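Local coordinates for Lic11098 (PDB 4U08), which is of unknown function but, as a leucine-rich repeat protein of a pathogenic spirochaete, is regarded as a virulence factor and probably mediates binding to other molecules, at residues Leu344-Leu349 with Lys369-Asn374. Sequence-based numbering, arbitrary orientation.
With ZN (zinc ion), chain D.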
loop_
_atom_site.group_PDB
_atom_site.type_symbol
_atom_site.label_atom_id
_atom_site.label_comp_id
_atom_site.label_asym_id
_atom_site.label_seq_id
_atom_site.Cartn_x
_atom_site.Cartn_y
_atom_site.Cartn_z
ATOM N N LEU A 344 17.650 -4.911 21.564
ATOM C CA LEU A 344 18.015 -3.758 20.767
ATOM C C LEU A 344 19.320 -3.956 20.019
ATOM O O LEU A 344 20.331 -4.311 20.634
ATOM C CB LEU A 344 18.030 -2.474 21.645
ATOM C CG LEU A 344 17.961 -1.141 20.921
ATOM C CD1 LEU A 344 16.565 -0.934 20.306
ATOM C CD2 LEU A 344 18.240 0.001 21.892
ATOM N N GLN A 345 19.302 -3.728 18.706
ATOM C CA GLN A 345 20.494 -3.884 17.854
ATOM C C GLN A 345 21.011 -2.578 17.299
ATOM O O GLN A 345 22.207 -2.442 17.029
ATOM C CB GLN A 345 20.207 -4.881 16.708
ATOM C CG GLN A 345 20.011 -6.310 17.223
ATOM C CD GLN A 345 19.774 -7.324 16.135
ATOM O OE1 GLN A 345 18.897 -8.170 16.247
ATOM N NE2 GLN A 345 20.569 -7.294 15.079
ATOM N N THR A 346 20.111 -1.632 17.062
ATOM C CA THR A 346 20.463 -0.331 16.511
ATOM C C THR A 346 19.815 0.772 17.352
ATOM O O THR A 346 18.610 0.737 17.588
ATOM C CB THR A 346 20.058 -0.213 15.026
ATOM O OG1 THR A 346 20.556 -1.348 14.329
ATOM C CG2 THR A 346 20.641 1.030 14.366
ATOM N N LEU A 347 20.624 1.765 17.756
ATOM C CA LEU A 347 20.128 2.908 18.544
ATOM C C LEU A 347 20.724 4.170 17.963
ATOM O O LEU A 347 21.945 4.350 17.954
ATOM C CB LEU A 347 20.459 2.743 20.037
ATOM C CG LEU A 347 20.039 3.911 20.986
ATOM C CD1 LEU A 347 18.533 4.237 20.858
ATOM C CD2 LEU A 347 20.366 3.573 22.446
ATOM N N ASN A 348 19.873 4.996 17.387
ATOM C CA ASN A 348 20.335 6.214 16.729
ATOM C C ASN A 348 19.969 7.415 17.609
ATOM O O ASN A 348 18.807 7.758 17.750
ATOM C CB ASN A 348 19.754 6.358 15.322
ATOM C CG ASN A 348 20.259 7.552 14.544
ATOM O OD1 ASN A 348 20.865 8.476 15.092
ATOM N ND2 ASN A 348 19.981 7.599 13.240
ATOM N N LEU A 349 20.993 8.051 18.159
ATOM C CA LEU A 349 20.836 9.215 19.035
ATOM C C LEU A 349 21.484 10.450 18.462
ATOM O O LEU A 349 21.702 11.443 19.182
ATOM C CB LEU A 349 21.426 8.871 20.418
ATOM C CG LEU A 349 20.761 7.720 21.163
ATOM C CD1 LEU A 349 21.584 7.323 22.378
ATOM C CD2 LEU A 349 19.348 8.056 21.560
ATOM N N LYS A 369 25.028 -1.305 16.677
ATOM C CA LYS A 369 25.318 0.037 16.201
ATOM C C LYS A 369 24.723 1.105 17.127
ATOM O O LYS A 369 23.534 1.068 17.468
ATOM C CB LYS A 369 24.815 0.214 14.760
ATOM C CG LYS A 369 25.674 -0.463 13.698
ATOM C CD LYS A 369 24.936 -0.539 12.365
ATOM C CE LYS A 369 25.740 -1.218 11.280
ATOM N NZ LYS A 369 26.728 -0.295 10.659
ATOM N N LEU A 370 25.569 2.066 17.516
ATOM C CA LEU A 370 25.185 3.187 18.374
ATOM C C LEU A 370 25.677 4.476 17.731
ATOM O O LEU A 370 26.875 4.638 17.502
ATOM C CB LEU A 370 25.714 2.976 19.805
ATOM C CG LEU A 370 25.405 4.071 20.849
ATOM C CD1 LEU A 370 23.869 4.289 21.021
ATOM C CD2 LEU A 370 26.015 3.708 22.185
ATOM N N TYR A 371 24.741 5.353 17.338
ATOM C CA TYR A 371 25.067 6.590 16.641
ATOM C C TYR A 371 24.959 7.760 17.633
ATOM O O TYR A 371 23.872 7.998 18.175
ATOM C CB TYR A 371 24.109 6.775 15.473
ATOM C CG TYR A 371 24.167 5.650 14.469
ATOM C CD1 TYR A 371 25.082 5.671 13.423
ATOM C CD2 TYR A 371 23.256 4.600 14.519
ATOM C CE1 TYR A 371 25.079 4.680 12.440
ATOM C CE2 TYR A 371 23.256 3.594 13.554
ATOM C CZ TYR A 371 24.181 3.632 12.529
ATOM O OH TYR A 371 24.172 2.642 11.586
ATOM N N LEU A 372 26.081 8.454 17.893
ATOM C CA LEU A 372 26.109 9.516 18.914
ATOM C C LEU A 372 26.556 10.876 18.412
ATOM O O LEU A 372 26.600 11.822 19.208
ATOM C CB LEU A 372 27.034 9.080 20.081
ATOM C CG LEU A 372 26.668 7.797 20.849
ATOM C CD1 LEU A 372 27.777 7.447 21.837
ATOM C CD2 LEU A 372 25.342 7.954 21.590
ATOM N N HIS A 373 26.903 10.989 17.112
ATOM C CA HIS A 373 27.391 12.228 16.527
ATOM C C HIS A 373 26.459 13.418 16.843
ATOM O O HIS A 373 25.247 13.242 16.869
ATOM C CB HIS A 373 27.590 12.048 15.010
ATOM C CG HIS A 373 28.355 13.153 14.356
ATOM N ND1 HIS A 373 29.674 13.404 14.674
ATOM C CD2 HIS A 373 27.974 14.003 13.377
ATOM C CE1 HIS A 373 30.038 14.435 13.926
ATOM N NE2 HIS A 373 29.048 14.833 13.134
ATOM N N ASN A 374 27.046 14.613 17.131
ATOM C CA ASN A 374 26.297 15.848 17.421
ATOM C C ASN A 374 25.481 15.753 18.718
ATOM O O ASN A 374 24.262 15.919 18.721
ATOM C CB ASN A 374 25.417 16.306 16.221
ATOM C CG ASN A 374 26.185 16.533 14.934
ATOM O OD1 ASN A 374 25.849 16.003 13.883
ATOM N ND2 ASN A 374 27.232 17.318 14.987
HETATM ZN ZN ZN D . 28.959 15.692 11.090
HETATM O O HOH W 1 27.095 16.668 10.714
#
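With CG of Tyr371 anti to its carbonyl carbon (chi1 -60°) and CG2 of Thr346 anti to the backbone N, the phenol ring and the threonine methyl are brought together on one face of two neighbouring strands. The methyl meets the ring at its edge and in its plane, CG2 of Thr346 lying 3.8 Å from CE2 of Tyr371. The Asn348 side chain crosses that of Tyr371, its amide plane turned 45° from the ring, and OD1 of Asn348 comes to 3.7 Å from CB of Tyr371. The amide is fixed by partners outside the pair: OD1 accepts from the backbone N of Lys350, and ND2 donates to OE1 of Glu327. The ring of Tyr371 also meets that of Tyr395, almost parallel, while NZ of Lys369 hydrogen-bonds OH of Tyr395.

Strands 346-348 and 369-371 are successive, almost exactly parallel strands of the leucine-rich repeat solenoid, 4.9 Å apart at closest approach, and Thr346, Asn348 and Tyr371 lie on the concave face of its horseshoe. Four backbone hydrogen bonds alternate in direction: Lys369 N to Gln345 O, Leu347 N to Lys369 O, Tyr371 N to Leu347 O and, most bent at 147°, Leu349 N to Tyr371 O (2.9 Å).

Leu344, Leu347 and Leu349 with Asn352 fit the LxxLxLxxN signature, and O of Leu349 accepts from ND2 of Asn352 and of Asn375, as in the asparagine ladder of this family. Beneath the concave face, buried Leu347 and Leu370 lie side by side, CG of Leu347 being 3.8 Å from CD1 of Leu370. Past the strand ends, CD1 of Leu349 touches both CD2 of Leu372 (3.9 Å) and CD1 of Leu370. On the side of Tyr371, His373 binds a zinc ion through NE2 at 2.2 Å, with a water as a further ligand.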